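Local coordinates for vesicular integral-membrane protein VIP36 (Canis lupus familiaris, PDB 2DUR), which acts as a calcium-dependent lectin of the early secretory pathway, binding high-mannose glycans and taking part in the transport and sorting of the glycoproteins that carry them, at residues 85-91 / 106-112; 7-11 / 55-59; 27-31 / 93-97. One frame throughout, in Å; residues are numbered along the deposited sequence.

Interaction 1: residues 85-91 / 106-112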
loop_
_atom_site.group_PDB
_atom_site.type_symbol
_atom_site.label_atom_id
_atom_site.label_comp_id
_atom_site.label_asym_id
_atom_site.label_seq_id
_atom_site.Cartn_x
_atom_site.Cartn_y
_atom_site.Cartn_z
ATOM N N ILE A 85 -4.349 -6.577 -2.051
ATOM C CA ILE A 85 -3.426 -5.557 -2.511
ATOM C C ILE A 85 -2.427 -5.253 -1.403
ATOM O O ILE A 85 -2.808 -5.270 -0.226
ATOM C CB ILE A 85 -4.212 -4.233 -2.866
ATOM C CG1 ILE A 85 -5.032 -4.434 -4.150
ATOM C CG2 ILE A 85 -3.259 -3.026 -2.974
ATOM C CD1 ILE A 85 -6.017 -3.259 -4.435
ATOM N N ALA A 86 -1.189 -4.934 -1.783
ATOM C CA ALA A 86 -0.200 -4.334 -0.845
ATOM C C ALA A 86 0.231 -2.979 -1.378
ATOM O O ALA A 86 0.421 -2.813 -2.580
ATOM C CB ALA A 86 1.028 -5.231 -0.689
ATOM N N LEU A 87 0.347 -2.007 -0.474
ATOM C CA LEU A 87 0.917 -0.700 -0.761
ATOM C C LEU A 87 2.258 -0.654 -0.074
ATOM O O LEU A 87 2.362 -1.097 1.060
ATOM C CB LEU A 87 0.021 0.398 -0.176
ATOM C CG LEU A 87 -1.410 0.340 -0.696
ATOM C CD1 LEU A 87 -2.273 1.380 0.013
ATOM C CD2 LEU A 87 -1.447 0.543 -2.224
ATOM N N TRP A 88 3.258 -0.093 -0.751
ATOM C CA TRP A 88 4.623 -0.179 -0.319
ATOM C C TRP A 88 5.282 1.170 -0.204
ATOM O O TRP A 88 5.074 2.058 -1.046
ATOM C CB TRP A 88 5.425 -1.001 -1.338
ATOM C CG TRP A 88 4.902 -2.374 -1.525
ATOM C CD1 TRP A 88 4.124 -2.824 -2.554
ATOM C CD2 TRP A 88 5.115 -3.491 -0.658
ATOM N NE1 TRP A 88 3.825 -4.163 -2.378
ATOM C CE2 TRP A 88 4.457 -4.607 -1.243
ATOM C CE3 TRP A 88 5.831 -3.670 0.555
ATOM C CZ2 TRP A 88 4.452 -5.876 -0.646
ATOM C CZ3 TRP A 88 5.857 -4.959 1.134
ATOM C CH2 TRP A 88 5.185 -6.046 0.532
ATOM N N TYR A 89 6.116 1.295 0.818
ATOM C CA TYR A 89 7.122 2.354 0.881
ATOM C C TYR A 89 8.413 1.655 1.301
ATOM O O TYR A 89 8.638 1.371 2.486
ATOM C CB TYR A 89 6.678 3.441 1.863
ATOM C CG TYR A 89 7.707 4.517 2.077
ATOM C CD1 TYR A 89 7.903 5.508 1.120
ATOM C CD2 TYR A 89 8.495 4.539 3.239
ATOM C CE1 TYR A 89 8.861 6.505 1.303
ATOM C CE2 TYR A 89 9.469 5.550 3.443
ATOM C CZ TYR A 89 9.625 6.533 2.472
ATOM O OH TYR A 89 10.574 7.525 2.666
ATOM N N THR A 90 9.225 1.304 0.306
ATOM C CA THR A 90 10.310 0.347 0.535
ATOM C C THR A 90 11.622 0.717 -0.126
ATOM O O THR A 90 11.671 1.461 -1.107
ATOM C CB THR A 90 9.927 -1.092 0.085
ATOM O OG1 THR A 90 9.553 -1.097 -1.304
ATOM C CG2 THR A 90 8.789 -1.662 0.932
ATOM N N ARG A 91 12.692 0.142 0.403
ATOM C CA ARG A 91 14.030 0.350 -0.132
ATOM C C ARG A 91 14.140 -0.089 -1.581
ATOM O O ARG A 91 14.742 0.613 -2.415
ATOM C CB ARG A 91 15.028 -0.439 0.697
ATOM C CG ARG A 91 16.471 -0.072 0.380
ATOM C CD ARG A 91 17.405 -1.069 1.061
ATOM N NE ARG A 91 17.331 -2.376 0.420
ATOM C CZ ARG A 91 17.991 -3.460 0.841
ATOM N NH1 ARG A 91 18.748 -3.424 1.945
ATOM N NH2 ARG A 91 17.862 -4.592 0.156
ATOM N N PHE A 106 11.318 -7.606 2.934
ATOM C CA PHE A 106 11.490 -6.239 2.404
ATOM C C PHE A 106 12.009 -5.293 3.493
ATOM O O PHE A 106 12.074 -5.653 4.694
ATOM C CB PHE A 106 10.150 -5.735 1.833
ATOM C CG PHE A 106 9.015 -5.787 2.830
ATOM C CD1 PHE A 106 8.751 -4.696 3.661
ATOM C CD2 PHE A 106 8.213 -6.937 2.944
ATOM C CE1 PHE A 106 7.712 -4.759 4.603
ATOM C CE2 PHE A 106 7.180 -7.015 3.873
ATOM C CZ PHE A 106 6.912 -5.926 4.699
ATOM N N HIS A 107 12.375 -4.080 3.071
ATOM C CA HIS A 107 12.857 -3.035 3.987
ATOM C C HIS A 107 11.913 -1.858 3.852
ATOM O O HIS A 107 11.827 -1.275 2.768
ATOM C CB HIS A 107 14.277 -2.597 3.636
ATOM C CG HIS A 107 15.252 -3.729 3.634
ATOM N ND1 HIS A 107 16.206 -3.920 4.610
ATOM C CD2 HIS A 107 15.393 -4.748 2.761
ATOM C CE1 HIS A 107 16.891 -5.025 4.339
ATOM N NE2 HIS A 107 16.416 -5.539 3.223
ATOM N N GLY A 108 11.229 -1.515 4.946
ATOM C CA GLY A 108 10.268 -0.396 4.934
ATOM C C GLY A 108 8.895 -0.790 5.416
ATOM O O GLY A 108 8.743 -1.635 6.302
ATOM N N LEU A 109 7.895 -0.159 4.801
ATOM C CA LEU A 109 6.510 -0.200 5.256
ATOM C C LEU A 109 5.638 -0.896 4.232
ATOM O O LEU A 109 5.781 -0.644 3.029
ATOM C CB LEU A 109 6.010 1.237 5.444
ATOM C CG LEU A 109 4.524 1.397 5.717
ATOM C CD1 LEU A 109 4.157 0.807 7.088
ATOM C CD2 LEU A 109 4.153 2.887 5.597
ATOM N N ALA A 110 4.786 -1.786 4.717
ATOM C CA ALA A 110 3.701 -2.387 3.918
ATOM C C ALA A 110 2.368 -2.099 4.551
ATOM O O ALA A 110 2.237 -2.130 5.775
ATOM C CB ALA A 110 3.883 -3.904 3.817
ATOM N N ILE A 111 1.379 -1.784 3.708
ATOM C CA ILE A 111 -0.004 -1.755 4.122
ATOM C C ILE A 111 -0.689 -2.842 3.284
ATOM O O ILE A 111 -0.733 -2.768 2.040
ATOM C CB ILE A 111 -0.667 -0.370 3.905
ATOM C CG1 ILE A 111 0.208 0.761 4.512
ATOM C CG2 ILE A 111 -2.112 -0.369 4.457
ATOM C CD1 ILE A 111 1.156 1.414 3.526
ATOM N N PHE A 112 -1.228 -3.848 3.963
ATOM C CA PHE A 112 -1.860 -4.969 3.262
ATOM C C PHE A 112 -3.363 -4.831 3.324
ATOM O O PHE A 112 -3.906 -4.606 4.396
ATOM C CB PHE A 112 -1.506 -6.281 3.966
ATOM C CG PHE A 112 -0.036 -6.560 4.055
ATOM C CD1 PHE A 112 0.789 -6.448 2.935
ATOM C CD2 PHE A 112 0.519 -6.915 5.280
ATOM C CE1 PHE A 112 2.162 -6.737 3.021
ATOM C CE2 PHE A 112 1.867 -7.245 5.374
ATOM C CZ PHE A 112 2.690 -7.125 4.257
#

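Interaction 2: residues 7-11 / 55-59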
loop_
_atom_site.group_PDB
_atom_site.type_symbol
_atom_site.label_atom_id
_atom_site.label_comp_id
_atom_site.label_asym_id
_atom_site.label_seq_id
_atom_site.Cartn_x
_atom_site.Cartn_y
_atom_site.Cartn_z
ATOM N N LYS A 7 2.289 16.205 -4.855
ATOM C CA LYS A 7 3.598 15.975 -5.455
ATOM C C LYS A 7 3.403 15.103 -6.687
ATOM O O LYS A 7 3.241 13.901 -6.579
ATOM C CB LYS A 7 4.567 15.345 -4.452
ATOM C CG LYS A 7 5.019 16.333 -3.373
ATOM C CD LYS A 7 6.004 17.342 -3.991
ATOM C CE LYS A 7 6.075 18.624 -3.203
ATOM N NZ LYS A 7 7.004 19.588 -3.869
ATOM N N ARG A 8 3.359 15.726 -7.862
ATOM C CA ARG A 8 2.920 14.981 -9.049
ATOM C C ARG A 8 3.843 13.820 -9.412
ATOM O O ARG A 8 3.379 12.790 -9.937
ATOM C CB ARG A 8 2.714 15.930 -10.242
ATOM C CG ARG A 8 2.188 15.264 -11.533
ATOM C CD ARG A 8 0.806 14.697 -11.371
ATOM N NE ARG A 8 0.383 13.966 -12.566
ATOM C CZ ARG A 8 0.641 12.679 -12.799
ATOM N NH1 ARG A 8 1.342 11.960 -11.921
ATOM N NH2 ARG A 8 0.203 12.106 -13.919
ATOM N N GLU A 9 5.123 13.961 -9.093
ATOM C CA GLU A 9 6.135 12.979 -9.468
ATOM C C GLU A 9 5.995 11.677 -8.652
ATOM O O GLU A 9 6.524 10.630 -9.040
ATOM C CB GLU A 9 7.548 13.552 -9.347
ATOM C CG GLU A 9 8.032 13.837 -7.931
ATOM C CD GLU A 9 7.640 15.212 -7.384
ATOM O OE1 GLU A 9 6.551 15.753 -7.703
ATOM O OE2 GLU A 9 8.442 15.743 -6.588
ATOM N N HIS A 10 5.290 11.773 -7.531
ATOM C CA HIS A 10 5.021 10.610 -6.668
ATOM C C HIS A 10 3.571 10.162 -6.757
ATOM O O HIS A 10 3.078 9.374 -5.914
ATOM C CB HIS A 10 5.420 10.916 -5.210
ATOM C CG HIS A 10 6.875 11.222 -5.027
ATOM N ND1 HIS A 10 7.874 10.420 -5.531
ATOM C CD2 HIS A 10 7.498 12.244 -4.384
ATOM C CE1 HIS A 10 9.050 10.927 -5.204
ATOM N NE2 HIS A 10 8.850 12.033 -4.506
ATOM N N SER A 11 2.870 10.631 -7.791
ATOM C CA SER A 11 1.462 10.323 -7.945
ATOM C C SER A 11 1.201 9.605 -9.257
ATOM O O SER A 11 1.961 9.754 -10.202
ATOM C CB SER A 11 0.613 11.611 -7.909
ATOM O OG SER A 11 0.806 12.328 -6.685
ATOM N N ASN A 55 6.989 3.545 -8.404
ATOM C CA ASN A 55 7.283 4.957 -8.737
ATOM C C ASN A 55 8.745 5.073 -9.124
ATOM O O ASN A 55 9.599 4.398 -8.545
ATOM C CB ASN A 55 6.916 5.785 -7.489
ATOM C CG ASN A 55 6.830 7.295 -7.713
ATOM O OD1 ASN A 55 7.148 8.041 -6.782
ATOM N ND2 ASN A 55 6.335 7.751 -8.863
ATOM N N HIS A 56 9.049 5.902 -10.134
ATOM C CA HIS A 56 10.421 6.064 -10.625
ATOM C C HIS A 56 11.389 6.683 -9.622
ATOM O O HIS A 56 12.526 6.243 -9.501
ATOM C CB HIS A 56 10.412 6.971 -11.858
ATOM C CG HIS A 56 10.090 6.261 -13.131
ATOM N ND1 HIS A 56 10.558 6.696 -14.353
ATOM C CD2 HIS A 56 9.355 5.153 -13.380
ATOM C CE1 HIS A 56 10.123 5.883 -15.301
ATOM N NE2 HIS A 56 9.390 4.942 -14.739
ATOM N N GLN A 57 10.942 7.737 -8.942
ATOM C CA GLN A 57 11.827 8.526 -8.104
ATOM C C GLN A 57 11.643 8.195 -6.629
ATOM O O GLN A 57 10.503 8.138 -6.167
ATOM C CB GLN A 57 11.550 10.012 -8.324
ATOM C CG GLN A 57 11.929 10.517 -9.735
ATOM C CD GLN A 57 13.371 10.182 -10.087
ATOM O OE1 GLN A 57 14.307 10.675 -9.448
ATOM N NE2 GLN A 57 13.558 9.329 -11.098
ATOM N N PRO A 58 12.762 8.040 -5.891
ATOM C CA PRO A 58 12.645 7.877 -4.436
ATOM C C PRO A 58 11.967 9.099 -3.824
ATOM O O PRO A 58 12.141 10.222 -4.332
ATOM C CB PRO A 58 14.098 7.812 -3.945
ATOM C CG PRO A 58 14.940 7.574 -5.152
ATOM C CD PRO A 58 14.160 8.055 -6.348
ATOM N N CYS A 59 11.211 8.877 -2.748
ATOM C CA CYS A 59 10.560 9.962 -2.021
ATOM C C CYS A 59 11.445 10.472 -0.886
ATOM O O CYS A 59 11.796 9.698 0.017
ATOM C CB CYS A 59 9.234 9.479 -1.422
ATOM S SG CYS A 59 8.344 10.805 -0.556
HETATM O O HOH W 1 8.770 9.520 -10.269
#

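Interaction 3: residues 27-31 / 93-97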
loop_
_atom_site.group_PDB
_atom_site.type_symbol
_atom_site.label_atom_id
_atom_site.label_comp_id
_atom_site.label_asym_id
_atom_site.label_seq_id
_atom_site.Cartn_x
_atom_site.Cartn_y
_atom_site.Cartn_z
ATOM N N TRP A 27 5.955 5.874 -13.518
ATOM C CA TRP A 27 5.853 4.563 -12.864
ATOM C C TRP A 27 6.259 3.471 -13.832
ATOM O O TRP A 27 6.039 3.619 -15.047
ATOM C CB TRP A 27 4.407 4.297 -12.457
ATOM C CG TRP A 27 3.851 5.313 -11.478
ATOM C CD1 TRP A 27 3.418 6.588 -11.768
ATOM C CD2 TRP A 27 3.685 5.148 -10.057
ATOM N NE1 TRP A 27 2.995 7.215 -10.622
ATOM C CE2 TRP A 27 3.152 6.364 -9.556
ATOM C CE3 TRP A 27 3.941 4.093 -9.157
ATOM C CZ2 TRP A 27 2.879 6.563 -8.192
ATOM C CZ3 TRP A 27 3.648 4.289 -7.792
ATOM C CH2 TRP A 27 3.117 5.518 -7.332
ATOM N N ASP A 28 6.853 2.406 -13.295
ATOM C CA ASP A 28 7.116 1.168 -14.031
ATOM C C ASP A 28 5.942 0.225 -13.771
ATOM O O ASP A 28 5.461 0.116 -12.636
ATOM C CB ASP A 28 8.401 0.507 -13.552
ATOM C CG ASP A 28 9.648 1.267 -13.962
ATOM O OD1 ASP A 28 9.797 1.525 -15.159
ATOM O OD2 ASP A 28 10.484 1.576 -13.104
ATOM N N PHE A 29 5.482 -0.444 -14.822
ATOM C CA PHE A 29 4.340 -1.346 -14.758
ATOM C C PHE A 29 4.882 -2.765 -14.929
ATOM O O PHE A 29 5.516 -3.069 -15.929
ATOM C CB PHE A 29 3.323 -0.971 -15.848
ATOM C CG PHE A 29 2.851 0.458 -15.729
ATOM C CD1 PHE A 29 3.505 1.473 -16.416
ATOM C CD2 PHE A 29 1.809 0.776 -14.867
ATOM C CE1 PHE A 29 3.092 2.799 -16.269
ATOM C CE2 PHE A 29 1.380 2.088 -14.717
ATOM C CZ PHE A 29 2.044 3.099 -15.424
ATOM N N GLN A 30 4.675 -3.608 -13.915
ATOM C CA GLN A 30 5.405 -4.894 -13.821
ATOM C C GLN A 30 4.442 -6.061 -13.643
ATOM O O GLN A 30 3.339 -5.920 -13.111
ATOM C CB GLN A 30 6.428 -4.862 -12.653
ATOM C CG GLN A 30 7.292 -6.133 -12.516
ATOM C CD GLN A 30 6.556 -7.270 -11.813
ATOM O OE1 GLN A 30 5.656 -7.030 -11.010
ATOM N NE2 GLN A 30 6.948 -8.514 -12.111
ATOM N N GLY A 31 4.854 -7.246 -14.105
ATOM C CA GLY A 31 4.008 -8.426 -13.871
ATOM C C GLY A 31 2.692 -8.374 -14.645
ATOM O O GLY A 31 2.620 -7.800 -15.731
ATOM N N ARG A 93 12.507 -1.832 -5.243
ATOM C CA ARG A 93 11.358 -1.725 -6.108
ATOM C C ARG A 93 11.467 -2.820 -7.164
ATOM O O ARG A 93 12.548 -3.389 -7.374
ATOM C CB ARG A 93 11.360 -0.359 -6.797
ATOM C CG ARG A 93 12.599 -0.109 -7.608
ATOM C CD ARG A 93 12.821 1.365 -7.956
ATOM N NE ARG A 93 11.680 1.972 -8.638
ATOM C CZ ARG A 93 11.441 1.840 -9.943
ATOM N NH1 ARG A 93 12.267 1.116 -10.693
ATOM N NH2 ARG A 93 10.387 2.412 -10.497
ATOM N N LEU A 94 10.334 -3.102 -7.787
ATOM C CA LEU A 94 10.195 -3.975 -8.972
ATOM C C LEU A 94 10.316 -5.488 -8.756
ATOM O O LEU A 94 10.044 -6.258 -9.699
ATOM C CB LEU A 94 11.066 -3.475 -10.144
ATOM C CG LEU A 94 10.498 -2.288 -10.947
ATOM C CD1 LEU A 94 11.568 -1.643 -11.828
ATOM C CD2 LEU A 94 9.264 -2.687 -11.774
ATOM N N VAL A 95 10.664 -5.918 -7.541
ATOM C CA VAL A 95 10.982 -7.339 -7.311
ATOM C C VAL A 95 9.701 -8.068 -6.980
ATOM O O VAL A 95 9.058 -7.760 -5.958
ATOM C CB VAL A 95 12.051 -7.570 -6.194
ATOM C CG1 VAL A 95 12.523 -9.028 -6.209
ATOM C CG2 VAL A 95 13.236 -6.610 -6.325
ATOM N N PRO A 96 9.296 -9.018 -7.837
ATOM C CA PRO A 96 8.076 -9.763 -7.578
ATOM C C PRO A 96 8.310 -10.802 -6.475
ATOM O O PRO A 96 9.464 -11.106 -6.133
ATOM C CB PRO A 96 7.784 -10.447 -8.921
ATOM C CG PRO A 96 9.086 -10.576 -9.560
ATOM C CD PRO A 96 9.960 -9.460 -9.091
ATOM N N GLY A 97 7.223 -11.299 -5.908
ATOM C CA GLY A 97 7.315 -12.264 -4.827
ATOM C C GLY A 97 5.952 -12.647 -4.295
ATOM O O GLY A 97 4.920 -12.319 -4.899
#

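Interaction 1: residues 85-91 / 106-112
W88 lays its six-membered ring edge-on against the face of F106, in a T-shaped pair with centroids 4.9 Å apart and planes at 76°. The same indole covers A110, its neighbour across the strands, with W88 CZ3 3.5 Å from A110 CB, and reaches F112, where W88 CH2 lies 4.0 Å from F112 CE1. A86 completes this face, its CB 3.8 Å from F112 CD1. The other face carries L87, Y89, L109 and I111; L87 CB packs 4.0 Å from I111 CD1, and L87 and I111 both continue onto L167 of strand 165-172, in the second sheet.

The backbones run antiparallel, with strand axes at 160° and 4.6 Å apart. L87 and I111 form one hydrogen-bonded pair (L87 N to I111 O, 2.8 Å; I111 N to L87 O, 2.9 Å), and Y89 and L109 form the next (Y89 N to L109 O, 3.0 Å; L109 N to Y89 O, 2.9 Å). Past the corner at G108, where a CB would collide with Y89 O, R91 N still bonds H107 O at 2.9 Å, while the R91 guanidinium stacks flat on the H107 imidazole, centres 3.6 Å apart.

Strand 109-114 ends at the calcium ligand D114; the buried pairing is part of the seven-stranded sheet of the L-type lectin β-sandwich.

Interaction 2: residues 7-11 / 55-59
Two direct hydrogen bonds, both made by the carboxamide of N55, join the segments. Its ND2 donates to the backbone of the N-terminal segment, N55 ND2 to E9 O at 2.9 Å, while its OD1 accepts from the next side chain, H10 ND1 to N55 OD1 at 2.8 Å. Donor and acceptor of the amide are thus matched to two consecutive residues. A water adds a second route from E9 O, donating to it at 2.8 Å and accepting a weak bond from Q57 N at 3.1 Å.

Ring contacts centre on the imidazole. At its edge, H10 CE1 lies close to two carbonyl oxygens, 3.3 Å from both Q57 O and P58 O; over one face sits C59, whose CB makes a CH-π contact 4.2 Å from the centroid of the H10 ring and whose SG makes a sulfur-aromatic one at 4.4 Å.

Within 7-11 the chain is held in a compact turn by H10 N to K7 O (3.1 Å), S11 N to R8 O (3.1 Å) and S11 OG to K7 O (2.9 Å). S11 OG also bonds L225 N of strand 217-227. The contact is loop packing away from the glycan and calcium sites, joining the N-terminal segment to the connection between strands 49-55 and 64-73, one from each sheet of the lectin β-sandwich.

Interaction 3: residues 27-31 / 93-97
A salt bridge with a few van der Waals contacts of L94 and P96 beside it makes up this surface contact, which joins the outermost strand 27-31 of the seven-stranded sheet to the loop that follows strand 84-90. D28 OD2 receives two hydrogen bonds from one guanidinium, from R93 NH2 at 2.7 Å and R93 NH1 at 3.0 Å, and lies near the guanidinium plane. R93 NH2 also makes a weak hydrogen bond to N55 O, so the arginine bridges strand 27-31 and the end of its neighbour 49-55.

L94 fills the space alongside, with L94 CD1 3.6 Å from D28 OD2 and L94 CD2 3.7 Å from Q30 CB, and it also rests on W54. Further along, Q30 NE2 comes within 3.8 Å of P96 CB, while Q30 OE1 is bonded to S52 OG. D28 and Q30 project from the same side of their strand, as alternate residues do. This is side-chain packing of a loop over one face of a β-sheet, at its edge strand, in the L-type lectin sandwich.

From the N terminus, residues 7-11 come first, followed by edge strand 27-31, strand 49-55 and its exit loop 55-59, where interaction 2 closes a loop with 43 residues between its segments. Interaction 3 opens inside that loop and closes beyond it at 93-97, so the two cross; they also touch, S11 O being hydrogen-bonded to W27 NE1 (2.8 Å). Interaction 1 begins after interaction 2 has closed, closes a loop of 14 residues and crosses interaction 3, whose segment 93-97 lies in that loop. Interaction 1 pairs two strands in the middle of the seven-stranded sheet, interaction 3 ties their connection to the sheet's edge strand, and interaction 2 joins the N-terminal segment to the loop between the two sheets.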